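Local coordinates for uncharacterized protein DR_0571 (Deinococcus radiodurans R1, PDB 3C4N), which binds ADP in this crystal form and is probably an FAD-dependent oxidoreductase of the ETF-QO/FixC family, its substrate unknown, at residues 42-47 with 64-69; 188-193 with 202-207. All coordinates share one frame; numbering follows the deposited sequence.

Contact 1 of 2, residues 42-47 with 64-69; sequences IGAGRM and LLLVEE. With ADP (adenosine-5'-diphosphate), chain C.
Ala44 N donates a hydrogen bond to Glu68 OE2 at 3.0 Å, joining the turn after strand 36-42 to the residue just past strand 64-67. This is the nucleotide-binding beta-alpha-beta unit of a Rossmann-type fold, and Gly43 and Gly45 fit its GxGxxG pattern. The backbones meet one residue earlier. Gly43 N donates to Val67 O at 2.7 Å, with an angle of 170° at the hydrogen. Ile42 and Val67 form a parallel bridge, and their side chains lie on the same face of the sheet.

Glu68 has CG anti to the backbone N (chi1 159°). The chain then bends at chi2 (64°), and the carboxylate returns to the glycine-rich turn and the ribose. OE2 takes the Ala44 amide, and OE1 takes the amide of Gly70, so two backbone N-H groups fix the rotation of the group. ADP O2' lies beside the same carboxylate, 2.9 Å from OE2. The stem of Glu68 also packs, with CB 3.7 Å from Ala44 CB. That methyl touches both Glu68 and Leu66, whose CD1 lies 3.8 Å away. Leu66 CD2 rests on Gly43 O.

The backbone of Gly43 by itself calls for glycine, and a CB there would also strike ADP O4'. One on Gly45 would strike ADP O5'. Ile42 has CG2 anti to the backbone N, and this methyl meets the adenine at C2 and N1. Glu69 CG and CD lie close to the adenine ring atoms as well. Gly45 is the N-cap of helix 46-58, whose first turn receives the terminal phosphate. Selenomethionine Met47 donates its backbone N to ADP O2B at 2.9 Å, and its CG lies 3.4 Å from ADP O1B.

Contact 2 of 2, residues 188-193 with 202-207; sequences GLLLNT and VRLHRL
Thr193 pushes its CG2 methyl against the backbone of 202-207, where it comes 3.1 Å from His205 O. OG1 sits beside the backbone N (chi1 -40°), which leaves the CG2 methyl anti to that N. The methyl also meets Leu204 CB at 3.7 Å and Arg206 CG at the same distance. Thr193 and Arg206 lie side by side and point the same way. Thr193 CA adds a CH...O contact to His205 O at 3.4 Å. The hydroxyl stays with its own segment: OG1 donates a hydrogen bond to Leu191 O across the turn, modelled so short that its length is doubtful. An alanine here would remove CG2 and would probably open a gap beside Leu204 CB and Arg206 CG.

No hydrogen bond crosses between the two segments, which belong to the mixed sheet of the nucleotide-binding domain. Strand 188-190 is paired parallel with strand 64-67, whereas strand 201-205 pairs antiparallel with 194-198 and 221-225 in a beta meander. Side chains fill the space between them. Leu190 and Leu204 cross at about a right angle, with Leu190 CD2 at 3.5 Å from Leu204 CD1. Leu204 also packs on Val67 and Ile223, on the buried side.

Toward solvent the contact is looser. Leu190 CD2 also lies at the edge of the Arg206 guanidinium, near its plane, 4.2 Å from NH1. Arg206 NH2 has a long, weak ion pair with Glu219. His205 turns its partly exposed ring away from 188-193; its ND1 makes a weak hydrogen bond to Arg194 O. At the turn itself, Leu191 packs on Leu191 of the second subunit, and Asn192 on Asn192 of that subunit.

Overall arrangement
Contact 1 and contact 2 have centres 10 Å apart and meet in the same sheet, where strands 64-67 and 188-190 are parallel neighbours. Leu66 O and Leu190 N are 2.7 Å apart and Leu64 O and Gly188 N 2.8 Å, both probable hydrogen bonds. At the ligand end, Thr193 O packs 3.5 Å from Val67 CG1. Contact 1 meets the ADP from adenine to terminal phosphate. Contact 2 reaches it through the Thr193 backbone, with Thr193 O 3.3 Å from adenine C2, while the Thr193 side chain stays about 6 Å from the nucleotide (nearest atoms). The Leu204 side chain is about 4 Å from that of Ala195, whose backbone N also binds ADP.

Contact 1 of 2, residues 42-47 with 64-69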
ATOM      1  N   ILE A  42      13.689  -3.494  -2.171  1.00 15.01           N
ATOM      2  CA  ILE A  42      13.402  -4.365  -1.028  1.00 17.45           C
ATOM      3  C   ILE A  42      13.568  -3.552   0.246  1.00 13.71           C
ATOM      4  O   ILE A  42      14.661  -3.080   0.550  1.00 13.49           O
ATOM      5  CB  ILE A  42      14.374  -5.572  -0.980  1.00 20.67           C
ATOM      6  CG1 ILE A  42      14.320  -6.320  -2.322  1.00 20.87           C
ATOM      7  CG2 ILE A  42      14.015  -6.493   0.209  1.00 16.43           C
ATOM      8  CD1 ILE A  42      15.361  -7.408  -2.474  1.00 18.11           C
ATOM      9  N   GLY A  43      12.475  -3.385   0.984  1.00 12.91           N
ATOM     10  CA  GLY A  43      12.521  -2.621   2.220  1.00 14.40           C
ATOM     11  C   GLY A  43      11.782  -1.297   2.126  1.00 18.77           C
ATOM     12  O   GLY A  43      12.155  -0.417   1.339  1.00 18.42           O
ATOM     13  N   ALA A  44      10.731  -1.137   2.922  1.00 12.22           N
ATOM     14  CA  ALA A  44       9.983   0.102   2.874  1.00 11.87           C
ATOM     15  C   ALA A  44      10.189   1.000   4.090  1.00 10.78           C
ATOM     16  O   ALA A  44       9.290   1.740   4.476  1.00 16.01           O
ATOM     17  CB  ALA A  44       8.484  -0.184   2.664  1.00  3.43           C
ATOM     18  N   GLY A  45      11.373   0.940   4.692  1.00 14.52           N
ATOM     19  CA  GLY A  45      11.668   1.797   5.836  1.00 15.26           C
ATOM     20  C   GLY A  45      12.081   3.164   5.310  1.00 13.50           C
ATOM     21  O   GLY A  45      11.868   3.427   4.133  1.00 16.35           O
ATOM     22  N   ARG A  46      12.670   4.022   6.143  1.00  5.29           N
ATOM     23  CA  ARG A  46      13.078   5.356   5.690  1.00 12.50           C
ATOM     24  C   ARG A  46      13.936   5.345   4.418  1.00  9.71           C
ATOM     25  O   ARG A  46      13.712   6.130   3.507  1.00 15.89           O
ATOM     26  CB  ARG A  46      13.840   6.098   6.803  1.00 12.58           C
ATOM     27  CG  ARG A  46      15.259   5.590   7.028  1.00 14.77           C
ATOM     28  CD  ARG A  46      15.901   6.149   8.292  1.00 26.87           C
ATOM     29  NE  ARG A  46      15.805   7.605   8.387  1.00 23.00           N
ATOM     30  CZ  ARG A  46      16.027   8.281   9.509  1.00 21.83           C
ATOM     31  NH1 ARG A  46      15.912   9.599   9.537  1.00 16.68           N
ATOM     32  NH2 ARG A  46      16.363   7.628  10.610  1.00 27.93           N
HETATM   33  N   MSE A  47      14.917   4.455   4.364  1.00 10.02           N
HETATM   34  CA  MSE A  47      15.806   4.348   3.220  1.00  5.93           C
HETATM   35  C   MSE A  47      15.144   3.866   1.934  1.00 14.11           C
HETATM   36  O   MSE A  47      15.162   4.570   0.927  1.00 17.86           O
HETATM   37  CB  MSE A  47      16.979   3.437   3.582  1.00 12.14           C
HETATM   38  CG  MSE A  47      17.881   4.020   4.730  1.00 10.42           C
HETATM   39 SE   MSE A  47      18.525   5.898   4.506  1.00 23.49          SE
HETATM   40  CE  MSE A  47      19.491   5.718   2.826  1.00 13.44           C
ATOM     41  N   LEU A  64       8.627   0.135 -11.113  1.00 15.59           N
ATOM     42  CA  LEU A  64       9.303  -0.155  -9.849  1.00 18.05           C
ATOM     43  C   LEU A  64       8.370  -0.884  -8.898  1.00 13.91           C
ATOM     44  O   LEU A  64       7.213  -0.507  -8.772  1.00 23.49           O
ATOM     45  CB  LEU A  64       9.784   1.148  -9.195  1.00 13.68           C
ATOM     46  CG  LEU A  64      10.348   1.054  -7.771  1.00 17.75           C
ATOM     47  CD1 LEU A  64      11.381   2.167  -7.568  1.00 15.63           C
ATOM     48  CD2 LEU A  64       9.220   1.161  -6.737  1.00  7.10           C
ATOM     49  N   LEU A  65       8.867  -1.928  -8.242  1.00 14.25           N
ATOM     50  CA  LEU A  65       8.062  -2.707  -7.293  1.00 16.82           C
ATOM     51  C   LEU A  65       8.664  -2.561  -5.888  1.00 13.56           C
ATOM     52  O   LEU A  65       9.843  -2.827  -5.689  1.00 18.24           O
ATOM     53  CB  LEU A  65       8.071  -4.193  -7.691  1.00 21.59           C
ATOM     54  CG  LEU A  65       6.942  -5.155  -7.277  1.00 23.65           C
ATOM     55  CD1 LEU A  65       7.549  -6.531  -7.013  1.00 25.14           C
ATOM     56  CD2 LEU A  65       6.228  -4.677  -6.042  1.00 18.44           C
ATOM     57  N   LEU A  66       7.858  -2.140  -4.923  1.00 15.05           N
ATOM     58  CA  LEU A  66       8.330  -1.975  -3.552  1.00 18.36           C
ATOM     59  C   LEU A  66       7.886  -3.198  -2.737  1.00 19.16           C
ATOM     60  O   LEU A  66       6.687  -3.507  -2.668  1.00 16.44           O
ATOM     61  CB  LEU A  66       7.738  -0.696  -2.933  1.00 19.21           C
ATOM     62  CG  LEU A  66       8.599   0.186  -2.030  1.00 18.52           C
ATOM     63  CD1 LEU A  66       7.728   0.824  -0.963  1.00  8.14           C
ATOM     64  CD2 LEU A  66       9.707  -0.635  -1.380  1.00 24.54           C
ATOM     65  N   VAL A  67       8.846  -3.895  -2.128  1.00 18.45           N
ATOM     66  CA  VAL A  67       8.528  -5.081  -1.329  1.00 22.67           C
ATOM     67  C   VAL A  67       8.909  -4.906   0.131  1.00 20.03           C
ATOM     68  O   VAL A  67      10.040  -4.553   0.468  1.00 18.94           O
ATOM     69  CB  VAL A  67       9.237  -6.353  -1.860  1.00 19.14           C
ATOM     70  CG1 VAL A  67       8.681  -7.609  -1.154  1.00 11.87           C
ATOM     71  CG2 VAL A  67       9.038  -6.457  -3.345  1.00 15.98           C
ATOM     72  N   GLU A  68       7.944  -5.173   0.993  1.00  7.92           N
ATOM     73  CA  GLU A  68       8.133  -5.036   2.412  1.00  4.04           C
ATOM     74  C   GLU A  68       7.530  -6.253   3.104  1.00  8.74           C
ATOM     75  O   GLU A  68       6.424  -6.670   2.769  1.00 14.22           O
ATOM     76  CB  GLU A  68       7.446  -3.750   2.842  1.00  8.35           C
ATOM     77  CG  GLU A  68       7.122  -3.687   4.281  1.00 18.48           C
ATOM     78  CD  GLU A  68       8.347  -3.690   5.138  1.00 20.75           C
ATOM     79  OE1 GLU A  68       8.258  -4.255   6.249  1.00 21.04           O
ATOM     80  OE2 GLU A  68       9.384  -3.121   4.715  1.00 22.25           O
ATOM     81  N   GLU A  69       8.248  -6.831   4.060  1.00 16.51           N
ATOM     82  CA  GLU A  69       7.724  -8.008   4.741  1.00 24.44           C
ATOM     83  C   GLU A  69       6.778  -7.653   5.867  1.00 20.61           C
ATOM     84  O   GLU A  69       5.988  -8.487   6.312  1.00 23.78           O
ATOM     85  CB  GLU A  69       8.858  -8.884   5.273  1.00 32.26           C
ATOM     86  CG  GLU A  69       9.775  -8.225   6.282  1.00 34.32           C
ATOM     87  CD  GLU A  69      10.903  -9.153   6.711  1.00 42.72           C
ATOM     88  OE1 GLU A  69      11.728  -8.727   7.562  1.00 35.39           O
ATOM     89  OE2 GLU A  69      10.953 -10.302   6.191  1.00 28.98           O
TER
HETATM   90  PB  ADP C 411      16.240   1.450   7.254  1.00 25.71           P
HETATM   91  O1B ADP C 411      17.583   1.314   6.691  1.00 19.79           O
HETATM   92  O2B ADP C 411      15.387   2.533   6.440  1.00 30.48           O
HETATM   93  O3B ADP C 411      16.321   1.893   8.805  1.00 33.15           O
HETATM   94  PA  ADP C 411      14.523  -0.272   8.306  1.00 19.51           P
HETATM   95  O1A ADP C 411      15.198  -1.227   9.205  1.00 20.72           O
HETATM   96  O2A ADP C 411      14.101   1.040   9.156  1.00 16.15           O
HETATM   97  O3A ADP C 411      15.467   0.104   7.063  1.00 33.91           O
HETATM   98  O5' ADP C 411      13.290  -0.901   7.504  1.00 23.42           O
HETATM   99  C5' ADP C 411      13.784  -1.444   6.319  1.00  1.38           C
HETATM  100  C4' ADP C 411      12.824  -2.461   5.761  1.00 21.87           C
HETATM  101  O4' ADP C 411      13.155  -3.672   5.034  1.00 20.34           O
HETATM  102  C3' ADP C 411      12.244  -2.865   7.081  1.00 23.76           C
HETATM  103  O3' ADP C 411      11.230  -1.939   7.472  1.00 29.30           O
HETATM  104  C2' ADP C 411      11.726  -4.289   6.863  1.00 19.30           C
HETATM  105  O2' ADP C 411      10.321  -4.358   7.162  1.00 34.85           O
HETATM  106  C1' ADP C 411      12.071  -4.575   5.376  1.00 19.31           C
HETATM  107  N9  ADP C 411      12.664  -5.849   5.124  1.00 21.28           N
HETATM  108  C8  ADP C 411      13.722  -6.396   5.867  1.00 28.02           C
HETATM  109  N7  ADP C 411      14.006  -7.598   5.395  1.00 21.84           N
HETATM  110  C5  ADP C 411      13.203  -7.862   4.330  1.00 19.81           C
HETATM  111  C6  ADP C 411      13.108  -8.894   3.361  1.00 18.33           C
HETATM  112  N6  ADP C 411      14.160  -9.820   3.188  1.00 15.62           N
HETATM  113  N1  ADP C 411      12.134  -8.829   2.426  1.00 18.42           N
HETATM  114  C2  ADP C 411      11.285  -7.803   2.373  1.00 16.54           C
HETATM  115  N3  ADP C 411      11.357  -6.810   3.182  1.00 19.53           N
HETATM  116  C4  ADP C 411      12.354  -6.732   4.154  1.00 18.48           C

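Contact 2 of 2, residues 188-193 with 202-207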
ATOM      1  N   GLY A 188       4.716   0.006  -7.684  1.00 12.38           N
ATOM      2  CA  GLY A 188       4.041  -1.221  -7.328  1.00 13.58           C
ATOM      3  C   GLY A 188       4.259  -1.398  -5.840  1.00 15.73           C
ATOM      4  O   GLY A 188       5.292  -0.978  -5.322  1.00 21.99           O
ATOM      5  N   LEU A 189       3.308  -1.998  -5.137  1.00 13.72           N
ATOM      6  CA  LEU A 189       3.467  -2.187  -3.706  1.00 19.32           C
ATOM      7  C   LEU A 189       3.145  -3.602  -3.283  1.00 19.88           C
ATOM      8  O   LEU A 189       2.110  -4.158  -3.642  1.00 22.24           O
ATOM      9  CB  LEU A 189       2.576  -1.205  -2.944  1.00 23.29           C
ATOM     10  CG  LEU A 189       2.646  -1.114  -1.407  1.00 26.70           C
ATOM     11  CD1 LEU A 189       1.908  -2.270  -0.765  1.00 35.65           C
ATOM     12  CD2 LEU A 189       4.088  -1.058  -0.955  1.00 21.16           C
ATOM     13  N   LEU A 190       4.049  -4.186  -2.514  1.00 22.26           N
ATOM     14  CA  LEU A 190       3.864  -5.538  -2.031  1.00 18.90           C
ATOM     15  C   LEU A 190       4.232  -5.529  -0.550  1.00 16.81           C
ATOM     16  O   LEU A 190       5.378  -5.267  -0.193  1.00 29.94           O
ATOM     17  CB  LEU A 190       4.775  -6.477  -2.816  1.00 17.50           C
ATOM     18  CG  LEU A 190       4.183  -7.780  -3.335  1.00 26.04           C
ATOM     19  CD1 LEU A 190       2.907  -7.520  -4.124  1.00 18.40           C
ATOM     20  CD2 LEU A 190       5.222  -8.468  -4.212  1.00 16.65           C
ATOM     21  N   LEU A 191       3.259  -5.784   0.312  1.00 15.91           N
ATOM     22  CA  LEU A 191       3.509  -5.799   1.745  1.00 10.47           C
ATOM     23  C   LEU A 191       3.461  -7.225   2.270  1.00 16.27           C
ATOM     24  O   LEU A 191       3.146  -8.155   1.527  1.00 20.44           O
ATOM     25  CB  LEU A 191       2.469  -4.950   2.472  1.00  5.25           C
ATOM     26  CG  LEU A 191       2.379  -3.493   2.025  1.00 12.38           C
ATOM     27  CD1 LEU A 191       1.189  -2.820   2.691  1.00 19.88           C
ATOM     28  CD2 LEU A 191       3.664  -2.761   2.370  1.00 13.76           C
ATOM     29  N   ASN A 192       3.771  -7.382   3.553  1.00 18.82           N
ATOM     30  CA  ASN A 192       3.765  -8.684   4.207  1.00 18.59           C
ATOM     31  C   ASN A 192       4.369  -9.765   3.314  1.00 21.77           C
ATOM     32  O   ASN A 192       3.862 -10.884   3.234  1.00 27.73           O
ATOM     33  CB  ASN A 192       2.332  -9.049   4.599  1.00 13.83           C
ATOM     34  CG  ASN A 192       1.618  -7.904   5.324  1.00 19.66           C
ATOM     35  OD1 ASN A 192       0.793  -7.189   4.742  1.00 12.69           O
ATOM     36  ND2 ASN A 192       1.946  -7.724   6.597  1.00 16.34           N
ATOM     37  N   THR A 193       5.466  -9.410   2.652  1.00 22.11           N
ATOM     38  CA  THR A 193       6.167 -10.306   1.742  1.00 21.06           C
ATOM     39  C   THR A 193       7.681 -10.267   1.980  1.00 28.40           C
ATOM     40  O   THR A 193       8.317  -9.202   1.957  1.00 22.77           O
ATOM     41  CB  THR A 193       5.902  -9.895   0.293  1.00 19.67           C
ATOM     42  OG1 THR A 193       4.530  -9.520   0.155  1.00 22.61           O
ATOM     43  CG2 THR A 193       6.203 -11.030  -0.648  1.00 21.87           C
ATOM     44  N   VAL A 202      13.993 -11.870  -7.973  1.00 19.04           N
ATOM     45  CA  VAL A 202      13.627 -12.011  -6.579  1.00 17.52           C
ATOM     46  C   VAL A 202      12.588 -13.106  -6.402  1.00 18.62           C
ATOM     47  O   VAL A 202      11.832 -13.413  -7.323  1.00 22.39           O
ATOM     48  CB  VAL A 202      13.066 -10.677  -6.045  1.00 16.05           C
ATOM     49  CG1 VAL A 202      12.863 -10.750  -4.548  1.00  9.89           C
ATOM     50  CG2 VAL A 202      14.013  -9.541  -6.411  1.00 18.85           C
ATOM     51  N   ARG A 203      12.586 -13.719  -5.225  1.00 20.99           N
ATOM     52  CA  ARG A 203      11.625 -14.760  -4.899  1.00 16.71           C
ATOM     53  C   ARG A 203      10.801 -14.171  -3.765  1.00 21.35           C
ATOM     54  O   ARG A 203      11.342 -13.758  -2.744  1.00 25.10           O
ATOM     55  CB  ARG A 203      12.334 -16.033  -4.440  1.00 23.75           C
ATOM     56  CG  ARG A 203      11.387 -17.159  -4.040  1.00 35.03           C
ATOM     57  CD  ARG A 203      12.146 -18.362  -3.474  1.00 45.81           C
ATOM     58  NE  ARG A 203      13.176 -18.858  -4.387  1.00 47.30           N
ATOM     59  CZ  ARG A 203      12.937 -19.342  -5.602  1.00 50.91           C
ATOM     60  NH1 ARG A 203      11.692 -19.403  -6.063  1.00 48.31           N
ATOM     61  NH2 ARG A 203      13.947 -19.765  -6.354  1.00 43.56           N
ATOM     62  N   LEU A 204       9.490 -14.125  -3.961  1.00 22.89           N
ATOM     63  CA  LEU A 204       8.576 -13.555  -2.983  1.00 19.58           C
ATOM     64  C   LEU A 204       7.814 -14.603  -2.190  1.00 24.01           C
ATOM     65  O   LEU A 204       7.122 -15.442  -2.765  1.00 29.10           O
ATOM     66  CB  LEU A 204       7.583 -12.658  -3.707  1.00 16.04           C
ATOM     67  CG  LEU A 204       8.245 -11.658  -4.647  1.00 15.79           C
ATOM     68  CD1 LEU A 204       7.196 -11.015  -5.526  1.00 16.74           C
ATOM     69  CD2 LEU A 204       9.012 -10.618  -3.833  1.00  7.75           C
ATOM     70  N   HIS A 205       7.926 -14.539  -0.868  1.00 25.94           N
ATOM     71  CA  HIS A 205       7.220 -15.473   0.002  1.00 25.94           C
ATOM     72  C   HIS A 205       6.070 -14.753   0.700  1.00 28.58           C
ATOM     73  O   HIS A 205       6.233 -13.616   1.135  1.00 23.87           O
ATOM     74  CB  HIS A 205       8.169 -16.054   1.054  1.00 17.83           C
ATOM     75  CG  HIS A 205       9.377 -16.712   0.470  1.00 28.52           C
ATOM     76  ND1 HIS A 205      10.435 -15.996  -0.046  1.00 24.79           N
ATOM     77  CD2 HIS A 205       9.668 -18.017   0.257  1.00 31.41           C
ATOM     78  CE1 HIS A 205      11.323 -16.830  -0.556  1.00 31.74           C
ATOM     79  NE2 HIS A 205      10.881 -18.062  -0.387  1.00 30.82           N
ATOM     80  N   ARG A 206       4.914 -15.417   0.792  1.00 36.51           N
ATOM     81  CA  ARG A 206       3.724 -14.870   1.458  1.00 41.86           C
ATOM     82  C   ARG A 206       3.044 -15.942   2.304  1.00 44.99           C
ATOM     83  O   ARG A 206       3.633 -16.988   2.596  1.00 44.49           O
ATOM     84  CB  ARG A 206       2.710 -14.330   0.433  1.00 42.80           C
ATOM     85  CG  ARG A 206       3.313 -13.317  -0.536  1.00 58.98           C
ATOM     86  CD  ARG A 206       2.316 -12.490  -1.355  1.00 61.65           C
ATOM     87  NE  ARG A 206       1.873 -13.143  -2.550  1.00 62.47           N
ATOM     88  CZ  ARG A 206       1.997 -12.857  -3.843  1.00 52.70           C
ATOM     89  NH1 ARG A 206       2.622 -11.809  -4.372  1.00 49.21           N
ATOM     90  NH2 ARG A 206       1.401 -13.727  -4.628  1.00 44.62           N
ATOM     91  N   LEU A 207       1.799 -15.663   2.691  1.00 48.91           N
ATOM     92  CA  LEU A 207       0.972 -16.567   3.499  1.00 49.21           C
ATOM     93  C   LEU A 207      -0.507 -16.274   3.235  1.00 49.54           C
ATOM     94  O   LEU A 207      -0.957 -15.146   3.423  1.00 51.69           O
ATOM     95  CB  LEU A 207       1.267 -16.386   4.999  1.00 48.47           C
ATOM     96  CG  LEU A 207       2.660 -16.802   5.495  1.00 56.29           C
ATOM     97  CD1 LEU A 207       2.819 -16.482   6.980  1.00 52.93           C
ATOM     98  CD2 LEU A 207       2.857 -18.285   5.248  1.00 52.34           C
TER